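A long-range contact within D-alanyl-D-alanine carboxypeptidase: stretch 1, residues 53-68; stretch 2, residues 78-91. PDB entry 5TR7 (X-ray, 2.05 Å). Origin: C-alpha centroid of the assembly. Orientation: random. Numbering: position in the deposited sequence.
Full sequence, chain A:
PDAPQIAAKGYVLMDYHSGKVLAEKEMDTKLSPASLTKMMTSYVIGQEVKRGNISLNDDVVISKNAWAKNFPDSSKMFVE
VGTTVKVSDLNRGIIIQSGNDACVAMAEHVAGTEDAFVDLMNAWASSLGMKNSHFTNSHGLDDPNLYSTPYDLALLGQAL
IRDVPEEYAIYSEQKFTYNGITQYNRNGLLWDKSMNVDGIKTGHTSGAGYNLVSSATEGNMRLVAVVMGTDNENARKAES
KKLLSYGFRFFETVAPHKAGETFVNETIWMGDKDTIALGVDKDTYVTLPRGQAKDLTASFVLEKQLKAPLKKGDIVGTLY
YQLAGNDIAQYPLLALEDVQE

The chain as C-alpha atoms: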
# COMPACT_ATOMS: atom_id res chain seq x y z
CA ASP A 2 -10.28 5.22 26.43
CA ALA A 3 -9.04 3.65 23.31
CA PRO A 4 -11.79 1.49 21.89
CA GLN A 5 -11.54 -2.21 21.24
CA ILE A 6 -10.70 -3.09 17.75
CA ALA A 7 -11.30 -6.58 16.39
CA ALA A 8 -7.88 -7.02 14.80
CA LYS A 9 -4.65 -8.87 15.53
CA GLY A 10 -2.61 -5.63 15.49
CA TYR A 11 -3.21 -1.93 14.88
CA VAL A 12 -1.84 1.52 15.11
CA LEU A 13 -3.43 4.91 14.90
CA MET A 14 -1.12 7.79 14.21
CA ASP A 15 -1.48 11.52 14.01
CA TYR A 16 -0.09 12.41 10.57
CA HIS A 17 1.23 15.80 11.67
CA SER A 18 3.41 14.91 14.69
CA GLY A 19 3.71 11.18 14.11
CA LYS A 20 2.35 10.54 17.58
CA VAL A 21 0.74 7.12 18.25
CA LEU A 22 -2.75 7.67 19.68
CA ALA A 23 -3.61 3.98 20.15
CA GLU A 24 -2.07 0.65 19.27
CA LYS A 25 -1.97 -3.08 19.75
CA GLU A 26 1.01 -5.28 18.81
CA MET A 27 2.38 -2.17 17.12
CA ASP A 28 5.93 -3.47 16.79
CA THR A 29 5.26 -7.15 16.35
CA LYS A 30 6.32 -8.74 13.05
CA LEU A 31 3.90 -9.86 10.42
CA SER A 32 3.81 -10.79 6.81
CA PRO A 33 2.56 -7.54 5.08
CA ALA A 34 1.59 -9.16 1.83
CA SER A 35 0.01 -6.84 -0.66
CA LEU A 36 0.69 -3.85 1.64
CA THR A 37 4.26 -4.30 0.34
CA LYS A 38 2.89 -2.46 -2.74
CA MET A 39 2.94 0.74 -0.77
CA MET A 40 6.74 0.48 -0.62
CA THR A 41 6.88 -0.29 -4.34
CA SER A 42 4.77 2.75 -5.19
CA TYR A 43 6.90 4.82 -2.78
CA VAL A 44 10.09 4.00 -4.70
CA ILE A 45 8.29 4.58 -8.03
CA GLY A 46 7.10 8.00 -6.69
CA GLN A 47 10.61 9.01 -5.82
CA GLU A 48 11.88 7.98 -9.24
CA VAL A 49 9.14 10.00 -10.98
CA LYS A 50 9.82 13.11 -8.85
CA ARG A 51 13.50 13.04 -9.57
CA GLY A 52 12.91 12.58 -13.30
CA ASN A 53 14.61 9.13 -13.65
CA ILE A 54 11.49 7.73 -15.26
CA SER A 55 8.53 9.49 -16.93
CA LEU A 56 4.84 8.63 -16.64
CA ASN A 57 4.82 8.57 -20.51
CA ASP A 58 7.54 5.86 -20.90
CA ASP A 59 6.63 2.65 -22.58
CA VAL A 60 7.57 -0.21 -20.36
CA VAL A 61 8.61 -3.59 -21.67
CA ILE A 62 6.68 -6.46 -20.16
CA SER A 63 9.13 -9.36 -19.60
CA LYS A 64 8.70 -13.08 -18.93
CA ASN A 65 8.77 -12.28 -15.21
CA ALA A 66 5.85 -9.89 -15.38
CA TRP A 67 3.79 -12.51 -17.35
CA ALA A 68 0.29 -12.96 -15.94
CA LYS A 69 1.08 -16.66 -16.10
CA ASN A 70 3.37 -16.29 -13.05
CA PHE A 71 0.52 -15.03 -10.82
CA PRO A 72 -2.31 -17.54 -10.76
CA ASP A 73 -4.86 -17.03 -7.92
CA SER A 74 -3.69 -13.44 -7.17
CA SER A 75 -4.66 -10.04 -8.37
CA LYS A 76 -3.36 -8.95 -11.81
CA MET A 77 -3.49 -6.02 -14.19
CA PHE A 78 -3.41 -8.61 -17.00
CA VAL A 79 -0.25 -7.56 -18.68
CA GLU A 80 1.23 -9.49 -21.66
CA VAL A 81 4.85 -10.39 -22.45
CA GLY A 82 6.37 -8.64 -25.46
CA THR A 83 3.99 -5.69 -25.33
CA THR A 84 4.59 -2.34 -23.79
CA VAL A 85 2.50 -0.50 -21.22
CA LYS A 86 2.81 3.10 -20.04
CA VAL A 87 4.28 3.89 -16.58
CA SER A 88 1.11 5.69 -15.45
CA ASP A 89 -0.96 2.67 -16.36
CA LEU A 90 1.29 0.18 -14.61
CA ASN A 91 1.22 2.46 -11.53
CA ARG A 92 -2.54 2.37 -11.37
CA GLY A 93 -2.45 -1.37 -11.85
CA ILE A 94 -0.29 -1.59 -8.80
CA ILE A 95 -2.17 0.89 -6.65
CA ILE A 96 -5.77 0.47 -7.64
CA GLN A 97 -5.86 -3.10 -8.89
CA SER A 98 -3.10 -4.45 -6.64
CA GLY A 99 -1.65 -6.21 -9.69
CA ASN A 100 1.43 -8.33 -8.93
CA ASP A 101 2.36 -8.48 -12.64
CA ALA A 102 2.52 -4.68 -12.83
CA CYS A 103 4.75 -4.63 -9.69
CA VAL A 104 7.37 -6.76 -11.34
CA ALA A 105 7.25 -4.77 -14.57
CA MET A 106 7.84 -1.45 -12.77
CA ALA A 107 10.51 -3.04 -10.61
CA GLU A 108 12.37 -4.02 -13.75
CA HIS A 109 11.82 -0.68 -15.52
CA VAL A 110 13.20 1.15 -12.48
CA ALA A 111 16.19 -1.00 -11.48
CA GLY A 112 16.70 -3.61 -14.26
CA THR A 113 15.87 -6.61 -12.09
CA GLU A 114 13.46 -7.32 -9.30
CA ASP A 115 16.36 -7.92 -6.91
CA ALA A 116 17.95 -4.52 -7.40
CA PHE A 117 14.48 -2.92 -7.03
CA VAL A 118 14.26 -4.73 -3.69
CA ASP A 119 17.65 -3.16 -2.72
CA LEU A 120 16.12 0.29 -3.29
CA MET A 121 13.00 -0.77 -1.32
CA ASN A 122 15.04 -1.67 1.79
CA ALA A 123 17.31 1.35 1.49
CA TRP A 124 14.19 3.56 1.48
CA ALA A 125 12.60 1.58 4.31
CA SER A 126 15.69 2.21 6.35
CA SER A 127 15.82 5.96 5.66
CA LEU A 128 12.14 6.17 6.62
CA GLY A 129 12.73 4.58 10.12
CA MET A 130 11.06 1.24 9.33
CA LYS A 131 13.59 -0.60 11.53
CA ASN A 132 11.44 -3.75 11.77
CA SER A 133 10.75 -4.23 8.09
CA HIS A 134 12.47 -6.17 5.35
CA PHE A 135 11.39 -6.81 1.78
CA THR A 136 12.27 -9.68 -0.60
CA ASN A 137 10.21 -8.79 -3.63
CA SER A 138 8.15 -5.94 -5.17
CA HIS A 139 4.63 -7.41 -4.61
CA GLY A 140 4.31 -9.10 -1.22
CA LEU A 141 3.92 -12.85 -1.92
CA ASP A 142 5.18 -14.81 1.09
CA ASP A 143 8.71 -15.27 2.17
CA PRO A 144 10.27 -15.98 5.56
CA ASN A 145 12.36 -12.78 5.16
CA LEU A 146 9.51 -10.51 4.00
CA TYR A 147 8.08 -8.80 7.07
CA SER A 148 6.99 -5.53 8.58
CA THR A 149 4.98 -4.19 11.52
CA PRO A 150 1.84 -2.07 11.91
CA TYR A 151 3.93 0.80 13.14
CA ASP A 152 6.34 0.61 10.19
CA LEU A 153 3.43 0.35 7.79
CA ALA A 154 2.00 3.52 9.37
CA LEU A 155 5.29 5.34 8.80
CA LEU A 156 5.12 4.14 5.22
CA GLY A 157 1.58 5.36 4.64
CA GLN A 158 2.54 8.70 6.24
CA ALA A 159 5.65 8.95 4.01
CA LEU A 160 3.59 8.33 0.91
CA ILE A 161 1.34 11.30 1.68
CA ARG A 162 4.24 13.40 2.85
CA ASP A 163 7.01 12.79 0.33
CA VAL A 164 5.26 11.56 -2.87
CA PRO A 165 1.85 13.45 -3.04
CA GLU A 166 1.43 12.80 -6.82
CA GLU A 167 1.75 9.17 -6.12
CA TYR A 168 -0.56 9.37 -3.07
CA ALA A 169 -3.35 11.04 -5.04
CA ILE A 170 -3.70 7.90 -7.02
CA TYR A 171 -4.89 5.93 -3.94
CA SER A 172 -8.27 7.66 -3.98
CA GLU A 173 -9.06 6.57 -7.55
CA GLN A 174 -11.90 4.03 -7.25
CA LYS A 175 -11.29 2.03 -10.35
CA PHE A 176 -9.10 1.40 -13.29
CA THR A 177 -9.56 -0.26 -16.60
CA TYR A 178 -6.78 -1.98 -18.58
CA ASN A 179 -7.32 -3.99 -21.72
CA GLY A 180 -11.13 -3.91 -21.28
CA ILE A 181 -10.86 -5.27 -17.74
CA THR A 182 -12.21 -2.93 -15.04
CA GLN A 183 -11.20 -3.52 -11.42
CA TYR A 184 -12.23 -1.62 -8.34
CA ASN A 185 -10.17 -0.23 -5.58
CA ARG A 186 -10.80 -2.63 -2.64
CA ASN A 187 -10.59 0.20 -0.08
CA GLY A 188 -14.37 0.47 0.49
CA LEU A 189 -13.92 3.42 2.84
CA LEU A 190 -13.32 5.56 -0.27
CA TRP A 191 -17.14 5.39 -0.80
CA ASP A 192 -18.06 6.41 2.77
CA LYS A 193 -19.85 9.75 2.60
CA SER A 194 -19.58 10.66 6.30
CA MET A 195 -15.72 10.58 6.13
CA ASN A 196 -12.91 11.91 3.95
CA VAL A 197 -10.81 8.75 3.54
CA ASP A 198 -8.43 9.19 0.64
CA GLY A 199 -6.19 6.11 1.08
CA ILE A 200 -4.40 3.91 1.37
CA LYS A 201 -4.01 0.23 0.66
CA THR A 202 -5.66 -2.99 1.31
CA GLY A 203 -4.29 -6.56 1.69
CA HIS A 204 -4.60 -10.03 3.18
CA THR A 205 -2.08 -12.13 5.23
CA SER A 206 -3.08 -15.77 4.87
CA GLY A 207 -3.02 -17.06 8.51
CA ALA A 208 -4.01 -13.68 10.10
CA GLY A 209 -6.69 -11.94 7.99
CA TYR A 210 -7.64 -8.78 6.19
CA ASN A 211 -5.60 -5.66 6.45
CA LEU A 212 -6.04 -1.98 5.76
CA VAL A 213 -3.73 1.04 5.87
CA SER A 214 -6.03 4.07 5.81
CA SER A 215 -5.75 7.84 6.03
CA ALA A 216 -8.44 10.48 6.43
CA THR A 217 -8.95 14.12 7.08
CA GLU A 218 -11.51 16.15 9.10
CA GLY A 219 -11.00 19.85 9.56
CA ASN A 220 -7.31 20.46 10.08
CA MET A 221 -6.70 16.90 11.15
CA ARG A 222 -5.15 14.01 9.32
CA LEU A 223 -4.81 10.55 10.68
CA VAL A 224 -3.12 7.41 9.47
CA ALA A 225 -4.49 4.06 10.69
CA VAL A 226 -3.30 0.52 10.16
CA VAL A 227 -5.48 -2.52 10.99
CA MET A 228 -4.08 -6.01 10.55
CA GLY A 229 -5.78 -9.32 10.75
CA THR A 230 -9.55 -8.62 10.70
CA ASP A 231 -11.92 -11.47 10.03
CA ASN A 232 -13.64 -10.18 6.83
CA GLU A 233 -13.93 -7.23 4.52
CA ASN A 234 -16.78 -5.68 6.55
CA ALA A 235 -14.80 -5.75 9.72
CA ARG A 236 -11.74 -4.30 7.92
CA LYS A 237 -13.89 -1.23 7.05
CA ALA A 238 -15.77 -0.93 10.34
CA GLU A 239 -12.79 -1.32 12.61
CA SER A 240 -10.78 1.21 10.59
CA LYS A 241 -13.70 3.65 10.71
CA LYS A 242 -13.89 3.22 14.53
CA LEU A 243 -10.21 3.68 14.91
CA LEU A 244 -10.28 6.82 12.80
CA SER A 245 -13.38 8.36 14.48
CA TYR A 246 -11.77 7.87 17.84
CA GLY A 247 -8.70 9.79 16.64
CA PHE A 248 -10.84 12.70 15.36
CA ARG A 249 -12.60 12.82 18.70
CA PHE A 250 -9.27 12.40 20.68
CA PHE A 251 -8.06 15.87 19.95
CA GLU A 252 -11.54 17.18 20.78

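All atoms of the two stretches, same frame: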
# COMPACT_ATOMS: atom_id res chain seq x y z
N ASN A 53 13.88 10.30 -13.10
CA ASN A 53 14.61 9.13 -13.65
C ASN A 53 13.74 8.32 -14.55
O ASN A 53 14.25 7.62 -15.40
CB ASN A 53 15.14 8.23 -12.55
CG ASN A 53 16.09 8.94 -11.63
OD1 ASN A 53 16.57 9.98 -11.92
ND2 ASN A 53 16.28 8.39 -10.46
N ILE A 54 12.42 8.35 -14.32
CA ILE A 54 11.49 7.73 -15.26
C ILE A 54 10.38 8.75 -15.50
O ILE A 54 10.17 9.62 -14.69
CB ILE A 54 10.85 6.42 -14.70
CG1 ILE A 54 10.10 6.68 -13.39
CG2 ILE A 54 11.93 5.36 -14.53
CD1 ILE A 54 9.35 5.49 -12.85
N SER A 55 9.68 8.64 -16.63
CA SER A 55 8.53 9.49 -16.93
C SER A 55 7.24 8.62 -16.95
O SER A 55 7.25 7.48 -17.36
CB SER A 55 8.65 10.09 -18.31
OG SER A 55 7.39 10.66 -18.74
N LEU A 56 6.14 9.23 -16.60
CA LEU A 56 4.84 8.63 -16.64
C LEU A 56 4.45 8.22 -18.09
O LEU A 56 3.65 7.33 -18.28
CB LEU A 56 3.83 9.62 -16.08
CG LEU A 56 3.98 10.01 -14.63
CD1 LEU A 56 2.94 11.00 -14.24
CD2 LEU A 56 3.86 8.77 -13.73
N ASN A 57 5.07 8.85 -19.09
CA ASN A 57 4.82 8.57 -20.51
C ASN A 57 5.75 7.49 -21.11
O ASN A 57 5.58 7.14 -22.28
CB ASN A 57 4.93 9.86 -21.36
CG ASN A 57 3.82 10.88 -21.04
OD1 ASN A 57 2.70 10.52 -20.75
ND2 ASN A 57 4.14 12.18 -21.16
N ASP A 58 6.70 6.94 -20.35
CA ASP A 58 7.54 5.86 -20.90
C ASP A 58 6.75 4.62 -21.17
O ASP A 58 5.78 4.32 -20.44
CB ASP A 58 8.62 5.35 -19.90
CG ASP A 58 9.59 6.39 -19.49
OD1 ASP A 58 9.85 7.31 -20.30
OD2 ASP A 58 10.10 6.29 -18.34
N ASP A 59 7.18 3.90 -22.19
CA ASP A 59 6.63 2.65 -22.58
C ASP A 59 7.47 1.61 -21.86
O ASP A 59 8.67 1.55 -22.00
CB ASP A 59 6.77 2.49 -24.09
CG ASP A 59 6.01 3.53 -24.85
OD1 ASP A 59 4.81 3.71 -24.63
OD2 ASP A 59 6.61 4.17 -25.68
N VAL A 60 6.84 0.77 -21.08
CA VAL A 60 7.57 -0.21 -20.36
C VAL A 60 7.43 -1.56 -20.99
O VAL A 60 6.32 -2.01 -21.24
CB VAL A 60 7.04 -0.33 -18.91
CG1 VAL A 60 7.92 -1.29 -18.12
CG2 VAL A 60 7.03 1.03 -18.23
N VAL A 61 8.56 -2.23 -21.15
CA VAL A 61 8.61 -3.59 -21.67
C VAL A 61 8.05 -4.55 -20.60
O VAL A 61 8.36 -4.45 -19.41
CB VAL A 61 10.05 -4.05 -21.86
CG1 VAL A 61 10.09 -5.48 -22.39
CG2 VAL A 61 10.77 -3.13 -22.83
N ILE A 62 7.22 -5.48 -21.04
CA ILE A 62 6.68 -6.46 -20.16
C ILE A 62 7.49 -7.72 -20.42
O ILE A 62 7.42 -8.26 -21.50
CB ILE A 62 5.21 -6.70 -20.46
CG1 ILE A 62 4.44 -5.39 -20.43
CG2 ILE A 62 4.67 -7.76 -19.53
CD1 ILE A 62 4.59 -4.58 -19.13
N SER A 63 8.26 -8.16 -19.44
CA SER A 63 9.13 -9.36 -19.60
C SER A 63 8.39 -10.63 -19.19
O SER A 63 7.23 -10.58 -18.70
CB SER A 63 10.33 -9.27 -18.70
OG SER A 63 9.94 -9.53 -17.34
N LYS A 64 9.10 -11.75 -19.34
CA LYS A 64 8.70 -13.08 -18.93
C LYS A 64 8.31 -13.10 -17.45
O LYS A 64 7.44 -13.85 -17.04
CB LYS A 64 9.88 -14.07 -18.99
CG LYS A 64 10.36 -14.54 -20.36
CD LYS A 64 11.46 -15.62 -20.18
CE LYS A 64 11.75 -16.44 -21.43
NZ LYS A 64 12.68 -17.55 -21.10
N ASN A 65 8.99 -12.30 -16.65
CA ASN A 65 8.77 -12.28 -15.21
C ASN A 65 7.53 -11.54 -14.80
O ASN A 65 6.99 -11.82 -13.76
CB ASN A 65 9.94 -11.65 -14.53
CG ASN A 65 11.20 -12.39 -14.79
OD1 ASN A 65 11.22 -13.62 -14.94
ND2 ASN A 65 12.25 -11.66 -14.85
N ALA A 66 7.08 -10.60 -15.61
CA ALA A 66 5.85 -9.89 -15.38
C ALA A 66 4.60 -10.65 -15.99
O ALA A 66 3.47 -10.22 -15.85
CB ALA A 66 6.01 -8.49 -15.97
N TRP A 67 4.84 -11.74 -16.70
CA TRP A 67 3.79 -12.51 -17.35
C TRP A 67 2.71 -12.95 -16.35
O TRP A 67 3.01 -13.52 -15.27
CB TRP A 67 4.44 -13.74 -18.01
CG TRP A 67 3.76 -14.61 -19.03
CD1 TRP A 67 4.20 -15.85 -19.46
CD2 TRP A 67 2.52 -14.37 -19.71
NE1 TRP A 67 3.34 -16.36 -20.40
CE2 TRP A 67 2.31 -15.48 -20.60
CE3 TRP A 67 1.60 -13.31 -19.74
CZ2 TRP A 67 1.18 -15.58 -21.43
CZ3 TRP A 67 0.47 -13.40 -20.59
CH2 TRP A 67 0.28 -14.53 -21.43
N ALA A 68 1.48 -12.62 -16.72
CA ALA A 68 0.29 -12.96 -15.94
C ALA A 68 0.35 -14.40 -15.50
O ALA A 68 -0.12 -14.71 -14.40
CB ALA A 68 -0.96 -12.76 -16.78
N PHE A 78 -3.27 -7.82 -15.78
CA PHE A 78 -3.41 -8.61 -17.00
C PHE A 78 -2.51 -8.14 -18.12
O PHE A 78 -2.94 -7.91 -19.23
CB PHE A 78 -4.85 -8.82 -17.43
CG PHE A 78 -5.60 -9.66 -16.45
CD1 PHE A 78 -5.40 -11.03 -16.43
CD2 PHE A 78 -6.41 -9.08 -15.53
CE1 PHE A 78 -6.04 -11.82 -15.51
CE2 PHE A 78 -7.08 -9.88 -14.60
CZ PHE A 78 -6.90 -11.25 -14.61
N VAL A 79 -1.24 -8.03 -17.77
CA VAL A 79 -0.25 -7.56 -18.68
C VAL A 79 0.36 -8.71 -19.48
O VAL A 79 0.55 -9.81 -18.94
CB VAL A 79 0.69 -6.72 -17.78
CG1 VAL A 79 2.15 -6.93 -17.99
CG2 VAL A 79 0.21 -5.27 -17.79
N GLU A 80 0.62 -8.47 -20.76
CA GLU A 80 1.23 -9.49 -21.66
C GLU A 80 2.68 -9.31 -22.10
O GLU A 80 3.08 -8.25 -22.55
CB GLU A 80 0.42 -9.63 -22.93
CG GLU A 80 -1.02 -10.10 -22.68
CD GLU A 80 -1.69 -10.64 -23.92
OE1 GLU A 80 -1.03 -11.49 -24.55
OE2 GLU A 80 -2.85 -10.25 -24.24
N VAL A 81 3.42 -10.40 -22.06
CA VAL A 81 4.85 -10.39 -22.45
C VAL A 81 5.00 -9.90 -23.88
O VAL A 81 4.16 -10.14 -24.72
CB VAL A 81 5.47 -11.79 -22.32
CG1 VAL A 81 6.98 -11.78 -22.57
CG2 VAL A 81 5.19 -12.31 -20.94
N GLY A 82 6.08 -9.18 -24.14
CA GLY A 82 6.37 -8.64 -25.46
C GLY A 82 5.59 -7.41 -25.88
O GLY A 82 5.74 -6.93 -27.00
N THR A 83 4.70 -6.92 -25.03
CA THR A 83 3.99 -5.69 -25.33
C THR A 83 4.63 -4.63 -24.46
O THR A 83 5.62 -4.89 -23.74
CB THR A 83 2.53 -5.74 -24.90
OG1 THR A 83 2.46 -5.80 -23.44
CG2 THR A 83 1.75 -6.90 -25.65
N THR A 84 4.17 -3.39 -24.65
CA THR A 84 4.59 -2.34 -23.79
C THR A 84 3.35 -1.74 -23.15
O THR A 84 2.24 -1.74 -23.77
CB THR A 84 5.35 -1.25 -24.50
OG1 THR A 84 4.50 -0.51 -25.42
CG2 THR A 84 6.61 -1.83 -25.17
N VAL A 85 3.55 -1.17 -21.98
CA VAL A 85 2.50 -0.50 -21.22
C VAL A 85 3.13 0.80 -20.68
O VAL A 85 4.29 0.82 -20.32
CB VAL A 85 2.04 -1.35 -20.01
CG1 VAL A 85 0.93 -0.64 -19.26
CG2 VAL A 85 1.59 -2.73 -20.44
N LYS A 86 2.34 1.85 -20.60
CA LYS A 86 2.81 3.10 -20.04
C LYS A 86 2.99 3.03 -18.52
O LYS A 86 2.30 2.29 -17.84
CB LYS A 86 1.86 4.22 -20.40
CG LYS A 86 1.94 4.37 -21.93
CD LYS A 86 1.33 5.62 -22.47
CE LYS A 86 1.95 6.89 -21.83
NZ LYS A 86 1.63 8.25 -22.38
N VAL A 87 3.97 3.78 -18.02
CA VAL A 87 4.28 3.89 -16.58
C VAL A 87 3.05 4.30 -15.79
O VAL A 87 2.74 3.66 -14.83
CB VAL A 87 5.42 4.88 -16.30
CG1 VAL A 87 5.48 5.29 -14.84
CG2 VAL A 87 6.74 4.27 -16.71
N SER A 88 2.32 5.32 -16.21
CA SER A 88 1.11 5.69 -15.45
C SER A 88 0.10 4.58 -15.32
O SER A 88 -0.48 4.42 -14.29
CB SER A 88 0.44 6.94 -16.00
OG SER A 88 -0.03 6.71 -17.28
N ASP A 89 -0.02 3.74 -16.33
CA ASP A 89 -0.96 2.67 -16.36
C ASP A 89 -0.49 1.54 -15.45
O ASP A 89 -1.28 0.99 -14.68
CB ASP A 89 -1.18 2.21 -17.79
CG ASP A 89 -1.92 3.20 -18.62
OD1 ASP A 89 -2.97 3.68 -18.12
OD2 ASP A 89 -1.53 3.41 -19.81
N LEU A 90 0.79 1.20 -15.52
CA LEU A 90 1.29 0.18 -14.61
C LEU A 90 1.12 0.60 -13.12
O LEU A 90 0.81 -0.22 -12.24
CB LEU A 90 2.78 -0.12 -14.89
CG LEU A 90 3.05 -0.97 -16.15
CD1 LEU A 90 4.57 -1.08 -16.36
CD2 LEU A 90 2.43 -2.37 -16.09
N ASN A 91 1.40 1.88 -12.87
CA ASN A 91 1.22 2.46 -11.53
C ASN A 91 -0.15 2.27 -10.96
O ASN A 91 -0.30 1.87 -9.83
CB ASN A 91 1.50 3.93 -11.63
CG ASN A 91 2.73 4.26 -11.01
OD1 ASN A 91 3.77 4.39 -11.65
ND2 ASN A 91 2.66 4.32 -9.71

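The most striking feature of this contact is how far its backbone pairing outruns its sheet. Only three residues on each side, Asp59 to Val61 and Thr84 to Lys86, form regular antiparallel strands, yet hydrogen bonds between main chains continue past both ends of the ladder, into a beta turn at one end and the first turn of a helix at the other. The general principle is that backbone pairing can extend well beyond the residues that count as regular strand.

At the centre, Val60 and Val85 form a reciprocal pair: Val60 N donates to Val85 O at 2.7 Å, and Val85 N donates to Val60 O at 3.0 Å. The flanking pairs, Asp59 with Lys86 and Val61 with Thr84, are not hydrogen-bonded to each other, as the alternation of an antiparallel ladder requires. Their neighbours supply the next rungs. Ile62 N reaches Thr83 O at 3.2 Å, while Val87 N reaches Asp58 O at 3.1 Å. Carbonyl oxygens along the ladder also receive CA-H...O contacts, with Thr84 CA 3.1 Å from Val60 O and Lys86 CA 3.2 Å from Asp58 O.

Beyond the strands, each end is closed by a turn. The type II turn from Glu80 to Thr83 places Gly82, whose positive phi by itself favours glycine, so that Gly82 N donates to Ile62 O at 3.1 Å. Within that turn, Glu80 O accepts from both Thr83 N (3.2 Å) and Thr83 OG1 (2.7 Å). At the other end, the type I turn from Ser55 to Asp58 meets the start of the helix. Helices begin with amide groups that lack carbonyl partners in the preceding turn; here Ser88 N finds one in Leu56 O at 3.2 Å, just as Val87 N does in Asp58 O. Lys86, at the N-cap position, adds a side-chain link, its NZ donating to Asn57 OD1 at 3.0 Å. Asp58 steadies its own turn, since Ser55 N donates to Asp58 OD2 at 2.9 Å.

The alternation of side chains divides the sheet into two unlike faces. Asp59, Val61, Thr84 and Lys86 lie on one; Val60 and Val85, both buried, lie on the other, where the helix contributes to the packing. Val60 CG2 is 3.6 Å from Val87 CG2, and Val60 CB is 3.6 Å from Leu90 CD1. Ile62, the residue with the largest area covered by the opposing stretch, extends this apolar cluster: its CD1 lies 3.8 Å from Val85 CG2 and 4.3 Å from Leu90 CD2, while its CG2 comes within 3.1 Å of Val79 CG1, a notably tight approach.

Farther along, ordered pairing gives way to side-chain packing. Trp67 CG sits 3.3 Å from Val81 CG2, which approaches the ring obliquely, whereas Val79 O lies at the ring edge, 3.7 Å from Trp67 CE3. Trp67 is exposed and poorly ordered, so these distances deserve less weight than those in the ladder.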